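Acetone carboxylase alpha subunit (Xanthobacter autotrophicus Py2, PDB 5M45) forms the alpha subunit of a larger bacterial enzyme assembly and is a manganese- and magnesium-containing member of the hydantoinase B/oxoprolinase family. Local coordinates at residues R524-A529 and E610-Y615; F444-E449 and A494-Y499; W532-M537 and D616-Y621. All coordinates share one frame; numbering follows the deposited sequence.

Interaction 1: residues R524-A529 and E610-Y615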
loop_
_atom_site.group_PDB
_atom_site.type_symbol
_atom_site.label_atom_id
_atom_site.label_comp_id
_atom_site.label_asym_id
_atom_site.label_seq_id
_atom_site.Cartn_x
_atom_site.Cartn_y
_atom_site.Cartn_z
ATOM N N ARG A 524 -15.505 -11.937 26.191
ATOM C CA ARG A 524 -15.577 -12.751 24.962
ATOM C C ARG A 524 -14.813 -14.075 25.098
ATOM O O ARG A 524 -13.726 -14.116 25.698
ATOM C CB ARG A 524 -15.007 -12.006 23.768
ATOM C CG ARG A 524 -15.395 -10.522 23.664
ATOM C CD ARG A 524 -16.890 -10.244 23.732
ATOM N NE ARG A 524 -17.086 -8.879 23.276
ATOM C CZ ARG A 524 -17.197 -8.482 22.004
ATOM N NH1 ARG A 524 -17.220 -9.336 21.003
ATOM N NH2 ARG A 524 -17.280 -7.179 21.735
ATOM N N MET A 525 -15.377 -15.116 24.503
ATOM C CA MET A 525 -14.704 -16.401 24.323
ATOM C C MET A 525 -14.507 -16.626 22.829
ATOM O O MET A 525 -15.446 -16.488 22.050
ATOM C CB MET A 525 -15.514 -17.554 24.923
ATOM C CG MET A 525 -14.725 -18.868 24.989
ATOM S SD MET A 525 -15.506 -20.278 25.869
ATOM C CE MET A 525 -16.678 -20.757 24.608
ATOM N N VAL A 526 -13.293 -16.995 22.426
ATOM C CA VAL A 526 -13.008 -17.309 21.004
ATOM C C VAL A 526 -13.779 -18.581 20.598
ATOM O O VAL A 526 -13.793 -19.583 21.328
ATOM C CB VAL A 526 -11.495 -17.435 20.776
ATOM C CG1 VAL A 526 -11.175 -17.759 19.320
ATOM C CG2 VAL A 526 -10.775 -16.124 21.156
ATOM N N TRP A 527 -14.434 -18.546 19.434
ATOM C CA TRP A 527 -15.319 -19.625 19.014
ATOM C C TRP A 527 -15.518 -19.689 17.473
ATOM O O TRP A 527 -16.013 -18.727 16.860
ATOM C CB TRP A 527 -16.685 -19.471 19.711
ATOM C CG TRP A 527 -17.650 -20.549 19.327
ATOM C CD1 TRP A 527 -18.720 -20.459 18.464
ATOM C CD2 TRP A 527 -17.585 -21.903 19.752
ATOM N NE1 TRP A 527 -19.327 -21.691 18.344
ATOM C CE2 TRP A 527 -18.642 -22.596 19.113
ATOM C CE3 TRP A 527 -16.700 -22.611 20.574
ATOM C CZ2 TRP A 527 -18.874 -23.958 19.323
ATOM C CZ3 TRP A 527 -16.926 -23.963 20.793
ATOM C CH2 TRP A 527 -17.992 -24.640 20.134
ATOM N N ASN A 528 -15.212 -20.856 16.892
ATOM C CA ASN A 528 -15.268 -21.087 15.442
ATOM C C ASN A 528 -14.260 -20.196 14.651
ATOM O O ASN A 528 -14.511 -19.844 13.481
ATOM C CB ASN A 528 -16.714 -20.950 14.940
ATOM C CG ASN A 528 -17.044 -21.869 13.763
ATOM O OD1 ASN A 528 -16.212 -22.588 13.257
ATOM N ND2 ASN A 528 -18.301 -21.823 13.315
ATOM N N ALA A 529 -13.162 -19.824 15.293
ATOM C CA ALA A 529 -12.029 -19.125 14.646
ATOM C C ALA A 529 -10.898 -20.119 14.326
ATOM O O ALA A 529 -10.724 -21.131 15.038
ATOM C CB ALA A 529 -11.478 -18.028 15.573
ATOM N N GLU A 610 -1.318 -11.202 19.012
ATOM C CA GLU A 610 -0.876 -12.414 19.721
ATOM C C GLU A 610 -1.832 -13.568 19.364
ATOM O O GLU A 610 -3.031 -13.346 19.181
ATOM C CB GLU A 610 -0.854 -12.070 21.236
ATOM C CG GLU A 610 -0.917 -13.173 22.260
ATOM C CD GLU A 610 -0.785 -12.625 23.683
ATOM O OE1 GLU A 610 -1.767 -12.688 24.493
ATOM O OE2 GLU A 610 0.307 -12.064 23.998
ATOM N N MET A 611 -1.293 -14.786 19.247
ATOM C CA MET A 611 -2.098 -15.985 18.910
ATOM C C MET A 611 -3.179 -16.248 19.988
ATOM O O MET A 611 -2.877 -16.223 21.190
ATOM C CB MET A 611 -1.205 -17.216 18.733
ATOM C CG MET A 611 -0.281 -17.133 17.516
ATOM S SD MET A 611 0.900 -18.459 17.401
ATOM C CE MET A 611 2.121 -17.890 18.549
ATOM N N PHE A 612 -4.415 -16.444 19.553
ATOM C CA PHE A 612 -5.511 -16.929 20.399
ATOM C C PHE A 612 -6.144 -18.170 19.716
ATOM O O PHE A 612 -6.186 -18.282 18.455
ATOM C CB PHE A 612 -6.638 -15.876 20.591
ATOM C CG PHE A 612 -6.361 -14.784 21.607
ATOM C CD1 PHE A 612 -5.378 -13.809 21.370
ATOM C CD2 PHE A 612 -7.161 -14.642 22.734
ATOM C CE1 PHE A 612 -5.148 -12.795 22.276
ATOM C CE2 PHE A 612 -6.926 -13.615 23.661
ATOM C CZ PHE A 612 -5.918 -12.696 23.438
ATOM N N SER A 613 -6.699 -19.063 20.531
ATOM C CA SER A 613 -7.443 -20.237 20.052
ATOM C C SER A 613 -8.832 -20.296 20.655
ATOM O O SER A 613 -9.091 -19.685 21.688
ATOM C CB SER A 613 -6.768 -21.531 20.473
ATOM O OG SER A 613 -5.407 -21.508 20.114
ATOM N N ASP A 614 -9.684 -21.143 20.057
ATOM C CA ASP A 614 -11.010 -21.407 20.604
ATOM C C ASP A 614 -10.915 -21.767 22.097
ATOM O O ASP A 614 -10.003 -22.505 22.519
ATOM C CB ASP A 614 -11.743 -22.519 19.850
ATOM C CG ASP A 614 -12.436 -22.048 18.563
ATOM O OD1 ASP A 614 -12.151 -20.924 18.050
ATOM O OD2 ASP A 614 -13.271 -22.861 18.022
ATOM N N TYR A 615 -11.857 -21.197 22.863
ATOM C CA TYR A 615 -12.001 -21.297 24.325
ATOM C C TYR A 615 -11.099 -20.328 25.149
ATOM O O TYR A 615 -11.228 -20.269 26.369
ATOM C CB TYR A 615 -11.906 -22.755 24.843
ATOM C CG TYR A 615 -12.988 -23.672 24.301
ATOM C CD1 TYR A 615 -14.222 -23.751 24.905
ATOM C CD2 TYR A 615 -12.734 -24.537 23.224
ATOM C CE1 TYR A 615 -15.200 -24.626 24.468
ATOM C CE2 TYR A 615 -13.696 -25.428 22.748
ATOM C CZ TYR A 615 -14.939 -25.463 23.384
ATOM O OH TYR A 615 -15.939 -26.315 22.969
HETATM O O HOH W 1 -12.474 -23.240 15.535
HETATM O O HOH W 2 -9.031 -21.413 17.136
#

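Interaction 2: residues F444-E449 and A494-Y499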
loop_
_atom_site.group_PDB
_atom_site.type_symbol
_atom_site.label_atom_id
_atom_site.label_comp_id
_atom_site.label_asym_id
_atom_site.label_seq_id
_atom_site.Cartn_x
_atom_site.Cartn_y
_atom_site.Cartn_z
ATOM N N PHE A 444 -8.832 -16.533 10.174
ATOM C CA PHE A 444 -10.040 -17.154 9.566
ATOM C C PHE A 444 -11.254 -17.126 10.493
ATOM O O PHE A 444 -11.162 -17.445 11.684
ATOM C CB PHE A 444 -9.778 -18.595 9.095
ATOM C CG PHE A 444 -9.167 -18.664 7.710
ATOM C CD1 PHE A 444 -7.865 -18.338 7.524
ATOM C CD2 PHE A 444 -9.915 -19.023 6.607
ATOM C CE1 PHE A 444 -7.298 -18.362 6.240
ATOM C CE2 PHE A 444 -9.375 -19.045 5.343
ATOM C CZ PHE A 444 -8.058 -18.711 5.150
ATOM N N ASN A 445 -12.407 -16.738 9.931
ATOM C CA ASN A 445 -13.639 -16.600 10.718
ATOM C C ASN A 445 -14.550 -17.857 10.612
ATOM O O ASN A 445 -14.155 -18.928 10.100
ATOM C CB ASN A 445 -14.343 -15.297 10.338
ATOM C CG ASN A 445 -14.925 -15.334 8.928
ATOM O OD1 ASN A 445 -14.949 -16.395 8.245
ATOM N ND2 ASN A 445 -15.363 -14.155 8.447
ATOM N N GLN A 446 -15.767 -17.736 11.120
ATOM C CA GLN A 446 -16.738 -18.849 11.123
ATOM C C GLN A 446 -17.225 -19.269 9.721
ATOM O O GLN A 446 -17.839 -20.324 9.571
ATOM C CB GLN A 446 -17.944 -18.539 12.032
ATOM C CG GLN A 446 -18.759 -17.299 11.710
ATOM C CD GLN A 446 -18.339 -16.039 12.449
ATOM O OE1 GLN A 446 -17.148 -15.691 12.486
ATOM N NE2 GLN A 446 -19.300 -15.341 13.037
ATOM N N TYR A 447 -17.021 -18.424 8.723
ATOM C CA TYR A 447 -17.374 -18.729 7.328
ATOM C C TYR A 447 -16.157 -19.230 6.540
ATOM O O TYR A 447 -16.225 -19.318 5.316
ATOM C CB TYR A 447 -17.979 -17.468 6.647
ATOM C CG TYR A 447 -19.022 -16.738 7.504
ATOM C CD1 TYR A 447 -20.246 -17.329 7.813
ATOM C CD2 TYR A 447 -18.752 -15.463 8.038
ATOM C CE1 TYR A 447 -21.185 -16.687 8.594
ATOM C CE2 TYR A 447 -19.695 -14.810 8.850
ATOM C CZ TYR A 447 -20.911 -15.420 9.128
ATOM O OH TYR A 447 -21.851 -14.780 9.928
ATOM N N ASP A 448 -15.046 -19.527 7.222
ATOM C CA ASP A 448 -13.797 -19.991 6.574
ATOM C C ASP A 448 -13.246 -19.027 5.499
ATOM O O ASP A 448 -12.805 -19.443 4.440
ATOM C CB ASP A 448 -13.977 -21.422 6.022
ATOM C CG ASP A 448 -14.318 -22.450 7.120
ATOM O OD1 ASP A 448 -13.914 -22.333 8.295
ATOM O OD2 ASP A 448 -15.022 -23.418 6.799
ATOM N N GLU A 449 -13.259 -17.743 5.814
ATOM C CA GLU A 449 -12.700 -16.675 4.979
ATOM C C GLU A 449 -11.702 -15.842 5.784
ATOM O O GLU A 449 -11.779 -15.756 7.002
ATOM C CB GLU A 449 -13.798 -15.735 4.486
ATOM C CG GLU A 449 -14.729 -16.418 3.496
ATOM C CD GLU A 449 -15.672 -15.455 2.748
ATOM O OE1 GLU A 449 -16.118 -15.865 1.606
ATOM O OE2 GLU A 449 -15.945 -14.350 3.291
ATOM N N ALA A 494 -20.497 -11.082 12.765
ATOM C CA ALA A 494 -19.329 -10.421 12.178
ATOM C C ALA A 494 -17.994 -10.718 12.881
ATOM O O ALA A 494 -16.966 -10.127 12.467
ATOM C CB ALA A 494 -19.578 -8.912 12.162
ATOM N N GLU A 495 -17.981 -11.590 13.893
ATOM C CA GLU A 495 -16.755 -11.924 14.675
ATOM C C GLU A 495 -16.830 -13.396 15.091
ATOM O O GLU A 495 -17.897 -13.819 15.527
ATOM C CB GLU A 495 -16.664 -11.067 15.970
ATOM C CG GLU A 495 -16.826 -9.552 15.807
ATOM C CD GLU A 495 -17.056 -8.774 17.113
ATOM O OE1 GLU A 495 -16.854 -7.527 17.144
ATOM O OE2 GLU A 495 -17.481 -9.394 18.131
ATOM N N PRO A 496 -15.713 -14.157 15.036
ATOM C CA PRO A 496 -15.689 -15.551 15.528
ATOM C C PRO A 496 -15.442 -15.588 17.041
ATOM O O PRO A 496 -14.429 -16.112 17.514
ATOM C CB PRO A 496 -14.542 -16.172 14.726
ATOM C CG PRO A 496 -13.572 -15.043 14.603
ATOM C CD PRO A 496 -14.422 -13.797 14.418
ATOM N N LEU A 497 -16.412 -15.025 17.776
ATOM C CA LEU A 497 -16.363 -14.803 19.219
ATOM C C LEU A 497 -17.800 -14.954 19.753
ATOM O O LEU A 497 -18.755 -14.616 19.043
ATOM C CB LEU A 497 -15.883 -13.357 19.561
ATOM C CG LEU A 497 -14.539 -12.873 18.976
ATOM C CD1 LEU A 497 -14.375 -11.373 19.232
ATOM C CD2 LEU A 497 -13.381 -13.623 19.581
ATOM N N VAL A 498 -17.946 -15.419 21.000
ATOM C CA VAL A 498 -19.236 -15.417 21.687
ATOM C C VAL A 498 -19.189 -14.682 23.017
ATOM O O VAL A 498 -18.193 -14.709 23.724
ATOM C CB VAL A 498 -19.810 -16.842 21.922
ATOM C CG1 VAL A 498 -20.116 -17.512 20.579
ATOM C CG2 VAL A 498 -18.874 -17.711 22.732
ATOM N N TYR A 499 -20.296 -13.995 23.332
ATOM C CA TYR A 499 -20.460 -13.286 24.593
ATOM C C TYR A 499 -20.693 -14.204 25.792
ATOM O O TYR A 499 -21.605 -15.024 25.791
ATOM C CB TYR A 499 -21.615 -12.289 24.501
ATOM C CG TYR A 499 -21.329 -11.039 23.698
ATOM C CD1 TYR A 499 -21.498 -11.019 22.322
ATOM C CD2 TYR A 499 -20.908 -9.874 24.328
ATOM C CE1 TYR A 499 -21.226 -9.883 21.578
ATOM C CE2 TYR A 499 -20.612 -8.744 23.615
ATOM C CZ TYR A 499 -20.782 -8.741 22.219
ATOM O OH TYR A 499 -20.533 -7.609 21.482
#

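Interaction 3: residues W532-M537 and D616-Y621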
loop_
_atom_site.group_PDB
_atom_site.type_symbol
_atom_site.label_atom_id
_atom_site.label_comp_id
_atom_site.label_asym_id
_atom_site.label_seq_id
_atom_site.Cartn_x
_atom_site.Cartn_y
_atom_site.Cartn_z
ATOM N N TRP A 532 -6.008 -17.639 14.395
ATOM C CA TRP A 532 -6.565 -16.398 14.887
ATOM C C TRP A 532 -5.551 -15.620 15.792
ATOM O O TRP A 532 -4.741 -16.248 16.517
ATOM C CB TRP A 532 -7.879 -16.706 15.651
ATOM C CG TRP A 532 -8.729 -15.484 15.941
ATOM C CD1 TRP A 532 -8.962 -14.909 17.148
ATOM C CD2 TRP A 532 -9.448 -14.704 14.976
ATOM N NE1 TRP A 532 -9.761 -13.825 16.999
ATOM C CE2 TRP A 532 -10.082 -13.675 15.671
ATOM C CE3 TRP A 532 -9.636 -14.805 13.597
ATOM C CZ2 TRP A 532 -10.865 -12.717 15.035
ATOM C CZ3 TRP A 532 -10.416 -13.856 12.956
ATOM C CH2 TRP A 532 -11.030 -12.823 13.690
ATOM N N THR A 533 -5.606 -14.283 15.714
ATOM C CA THR A 533 -4.833 -13.368 16.607
ATOM C C THR A 533 -5.728 -12.231 17.128
ATOM O O THR A 533 -6.741 -11.912 16.504
ATOM C CB THR A 533 -3.631 -12.699 15.911
ATOM O OG1 THR A 533 -4.093 -11.923 14.795
ATOM C CG2 THR A 533 -2.626 -13.751 15.461
ATOM N N MET A 534 -5.378 -11.662 18.298
ATOM C CA MET A 534 -6.055 -10.474 18.834
ATOM C C MET A 534 -5.062 -9.531 19.533
ATOM O O MET A 534 -3.951 -9.928 19.893
ATOM C CB MET A 534 -7.196 -10.854 19.803
ATOM C CG MET A 534 -8.188 -11.892 19.255
ATOM S SD MET A 534 -9.610 -12.270 20.301
ATOM C CE MET A 534 -10.518 -10.712 20.246
ATOM N N PHE A 535 -5.475 -8.290 19.734
ATOM C CA PHE A 535 -4.683 -7.290 20.457
ATOM C C PHE A 535 -5.588 -6.214 21.089
ATOM O O PHE A 535 -6.797 -6.161 20.831
ATOM C CB PHE A 535 -3.561 -6.697 19.586
ATOM C CG PHE A 535 -4.028 -5.928 18.345
ATOM C CD1 PHE A 535 -4.342 -6.604 17.153
ATOM C CD2 PHE A 535 -4.091 -4.531 18.355
ATOM C CE1 PHE A 535 -4.732 -5.913 16.010
ATOM C CE2 PHE A 535 -4.481 -3.833 17.223
ATOM C CZ PHE A 535 -4.801 -4.510 16.061
ATOM N N PHE A 536 -4.978 -5.444 21.988
ATOM C CA PHE A 536 -5.639 -4.377 22.760
ATOM C C PHE A 536 -5.125 -3.002 22.331
ATOM O O PHE A 536 -3.939 -2.855 21.979
ATOM C CB PHE A 536 -5.324 -4.560 24.287
ATOM C CG PHE A 536 -5.932 -5.794 24.915
ATOM C CD1 PHE A 536 -5.279 -7.013 24.872
ATOM C CD2 PHE A 536 -7.137 -5.730 25.577
ATOM C CE1 PHE A 536 -5.827 -8.169 25.456
ATOM C CE2 PHE A 536 -7.701 -6.872 26.167
ATOM C CZ PHE A 536 -7.046 -8.109 26.091
ATOM N N MET A 537 -5.982 -1.992 22.387
ATOM C CA MET A 537 -5.606 -0.597 22.073
ATOM C C MET A 537 -6.488 0.402 22.837
ATOM O O MET A 537 -7.680 0.503 22.590
ATOM C CB MET A 537 -5.708 -0.317 20.554
ATOM C CG MET A 537 -5.197 1.067 20.110
ATOM S SD MET A 537 -3.510 1.465 20.609
ATOM C CE MET A 537 -3.652 2.896 21.693
ATOM N N ASP A 616 -10.235 -19.563 24.491
ATOM C CA ASP A 616 -9.504 -18.449 25.129
ATOM C C ASP A 616 -10.449 -17.261 25.415
ATOM O O ASP A 616 -11.528 -17.130 24.776
ATOM C CB ASP A 616 -8.309 -17.983 24.274
ATOM C CG ASP A 616 -7.151 -18.990 24.210
ATOM O OD1 ASP A 616 -7.166 -20.048 24.884
ATOM O OD2 ASP A 616 -6.168 -18.690 23.461
ATOM N N LEU A 617 -10.047 -16.413 26.380
ATOM C CA LEU A 617 -10.868 -15.283 26.842
ATOM C C LEU A 617 -10.201 -13.942 26.600
ATOM O O LEU A 617 -8.986 -13.833 26.687
ATOM C CB LEU A 617 -11.159 -15.410 28.334
ATOM C CG LEU A 617 -11.979 -16.611 28.812
ATOM C CD1 LEU A 617 -12.082 -16.588 30.332
ATOM C CD2 LEU A 617 -13.360 -16.663 28.176
ATOM N N TYR A 618 -11.022 -12.933 26.323
ATOM C CA TYR A 618 -10.592 -11.532 26.100
ATOM C C TYR A 618 -11.628 -10.617 26.765
ATOM O O TYR A 618 -12.835 -10.757 26.491
ATOM C CB TYR A 618 -10.522 -11.275 24.574
ATOM C CG TYR A 618 -10.047 -9.899 24.079
ATOM C CD1 TYR A 618 -10.812 -8.732 24.272
ATOM C CD2 TYR A 618 -8.849 -9.773 23.340
ATOM C CE1 TYR A 618 -10.391 -7.498 23.801
ATOM C CE2 TYR A 618 -8.425 -8.535 22.872
ATOM C CZ TYR A 618 -9.203 -7.400 23.092
ATOM O OH TYR A 618 -8.807 -6.149 22.608
ATOM N N LEU A 619 -11.163 -9.699 27.642
ATOM C CA LEU A 619 -12.052 -8.680 28.271
ATOM C C LEU A 619 -12.031 -7.372 27.481
ATOM O O LEU A 619 -10.982 -6.757 27.377
ATOM C CB LEU A 619 -11.652 -8.420 29.736
ATOM C CG LEU A 619 -12.475 -7.366 30.492
ATOM C CD1 LEU A 619 -13.888 -7.864 30.709
ATOM C CD2 LEU A 619 -11.851 -7.000 31.844
ATOM N N ASN A 620 -13.171 -6.956 26.939
ATOM C CA ASN A 620 -13.352 -5.629 26.321
ATOM C C ASN A 620 -13.914 -4.624 27.334
ATOM O O ASN A 620 -15.055 -4.765 27.799
ATOM C CB ASN A 620 -14.300 -5.709 25.098
ATOM C CG ASN A 620 -14.022 -4.619 24.062
ATOM O OD1 ASN A 620 -12.908 -4.163 23.936
ATOM N ND2 ASN A 620 -15.053 -4.205 23.321
ATOM N N TYR A 621 -13.118 -3.621 27.699
ATOM C CA TYR A 621 -13.464 -2.646 28.763
ATOM C C TYR A 621 -13.572 -1.248 28.135
ATOM O O TYR A 621 -12.573 -0.700 27.617
ATOM C CB TYR A 621 -12.388 -2.736 29.901
ATOM C CG TYR A 621 -12.209 -1.539 30.862
ATOM C CD1 TYR A 621 -13.241 -0.632 31.153
ATOM C CD2 TYR A 621 -10.984 -1.359 31.527
ATOM C CE1 TYR A 621 -13.040 0.454 32.026
ATOM C CE2 TYR A 621 -10.786 -0.282 32.418
ATOM C CZ TYR A 621 -11.808 0.623 32.639
ATOM O OH TYR A 621 -11.583 1.688 33.486
#

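Interaction 1: residues R524-A529 and E610-Y615
Tyr615 and Asp614 meet Val526, Trp527 and the loop after them where strand 520-526 ends beside the loop that leads from strand 610-612, in one antiparallel sheet, to strand 617-621 in another. The backbones are tied by a nearly straight hydrogen bond from Tyr615 N to Val526 O (3.0 Å, 175° at the hydrogen).

Across the contact the Tyr615 ring meets Met525 and Trp527, while helix 567-573 also packs against it. Met525 makes a Met-aromatic contact: its CG lies anti to the backbone N (chi1 -169°), beside the carbonyl carbon, and SD comes within 3.8 Å of Tyr615 CD1, approaching the ring obliquely. A bend at the last torsion brings Met525 CE to 3.9 Å from the same Tyr615 CD1. Trp527 runs alongside Tyr615, pointing the same way, and turns the edge of its six-membered ring toward the tyrosine face in an offset edge-to-face pair with planes at 82°. Trp527 CZ3 does the touching, 3.6 Å from Tyr615 CZ. The indole NE1 is engaged elsewhere, by an acidic side chain of another protein's chain.

Val526 CB packs on Ser613 O at 3.4 Å, and its CG1 meets Asp614 OD1.

The Asp614 carboxylate grips two successive backbone N-H groups, one with each oxygen. Asn528 N reaches OD2 from the syn side but tilted out of the carboxylate plane, at 3.0 Å. A water donates to both Asp614 OD2 and Ala529 O, linking them. The second grip is from Ala529 N, which meets the syn lone pair of Asp614 OD1 at 3.1 Å.

Interaction 2: residues F444-E449 and A494-Y499
A small, buried contact, part polar and part apolar, sets Gln446 and Asn445 against Glu495 and Pro496, where the loop between strands 440-442 and 450-454 reaches the start of strand 497-504. Only 183 Å² is buried between the segments, and most of it belongs to Gln446 and Pro496.

Gln446 carries the contact through its amide. Its CG sits between the backbone N and the carbonyl carbon, the crowded position (chi1 59°), and the chain bends again at the next torsion, folding the amide over the Glu495-Pro496 peptide. NE2 donates to Glu495 O at 3.2 Å, with a bent angle of 139° at the hydrogen. The donor stands well above the carbonyl plane of Glu495, 72° out of it. OE1 rests beside the proline, 3.5 Å from Pro496 CB; Pro496 N has no hydrogen to offer it. Gln446 CG itself lies over the centre of the Tyr447 ring, 3.8 Å above its plane, while Tyr447 OH bonds to Leu493 O.

The loop closes a beta hairpin and is shaped by a type I turn from Asn445 to Asp448 combined with an Asx turn. Asn445 OD1 accepts from Tyr447 N at 2.9 Å and from Glu449 N at 3.3 Å, the two donors arriving from opposite faces of the side-chain amide plane. Across the contact, Pro496 is the centre of an inverse gamma turn, in which Leu497 N makes a weak bond back to Glu495 O; that carbonyl therefore serves both the turn and Gln446. Pro496 CB is directed toward the hairpin loop and lies 4.1 Å from Asn445 CA.

Interaction 3: residues W532-M537 and D616-Y621
Tyr618 projects from strand 617-621 into the layer between two antiparallel sheets and is enclosed there by Met534 and Phe536, from strand 532-535 and the residues just after it. The sheets pack face to face: the closest CA pairs, such as Met534 with Tyr618, are too far apart for backbone pairing, and side chains fill the gap.

Tyr618 CB heads toward the opposing segment, and CG lies anti to the backbone N (chi1 -178°), carrying the ring across the layer. CB itself lies 4.4 Å from Met534 CE. Further out, CD2 is the ring atom nearest that methyl, at 3.6 Å, so Met534 CE covers one face in a CH-pi contact, displaced toward the rim. Met534 SD reaches the ring obliquely, a Met-aromatic contact, and also takes a weak hydrogen bond from Trp532 NE1.

The opposite face is covered by Phe536 in an offset stack, with ring planes only 3° apart and centroids separated by 4.0 Å. The two side chains reach toward each other tip to tip, which brings Tyr618 CE2 within 3.5 Å of Phe536 CZ. Within the same stack, Tyr618 CE1 lies 3.6 Å from Phe536 CE2.

At the tip, Tyr618 OH donates to Phe535 O at 2.7 Å, standing above that carbonyl's plane by 40°. Asn437 ND2 bonds to the same hydroxyl, so the buried oxygen has two polar partners. The hydroxyl also sits over the Phe536 ring, 3.4 Å from Phe536 CD2. That phenyl ring is met in its own plane by a backbone oxygen of the facing strand: Leu619 O lies 3.5 Å from Phe536 CE2.

In the fold
The centre of interaction 1 is about 9 Å from those of interactions 2 and 3, which are about 14 Å from each other. Two antiparallel sheets hold them: one contains strands 532-535 and 610-612, the other strands 497-504, 520-526 and 617-621. Interaction 3 packs these sheets together, interaction 1 sits where the chain passes between them, and interaction 2 joins a hairpin loop of the first to the second. Along the chain interaction 2 closes first, whereas the segments of interactions 1 and 3 alternate. Arg524 NH1 and Glu495 OE2 form a 2.9 Å salt bridge linking interactions 1 and 2. The two sheets are thus connected through facing side chains, chain crossings and a hairpin loop, beside a second copy of the subunit.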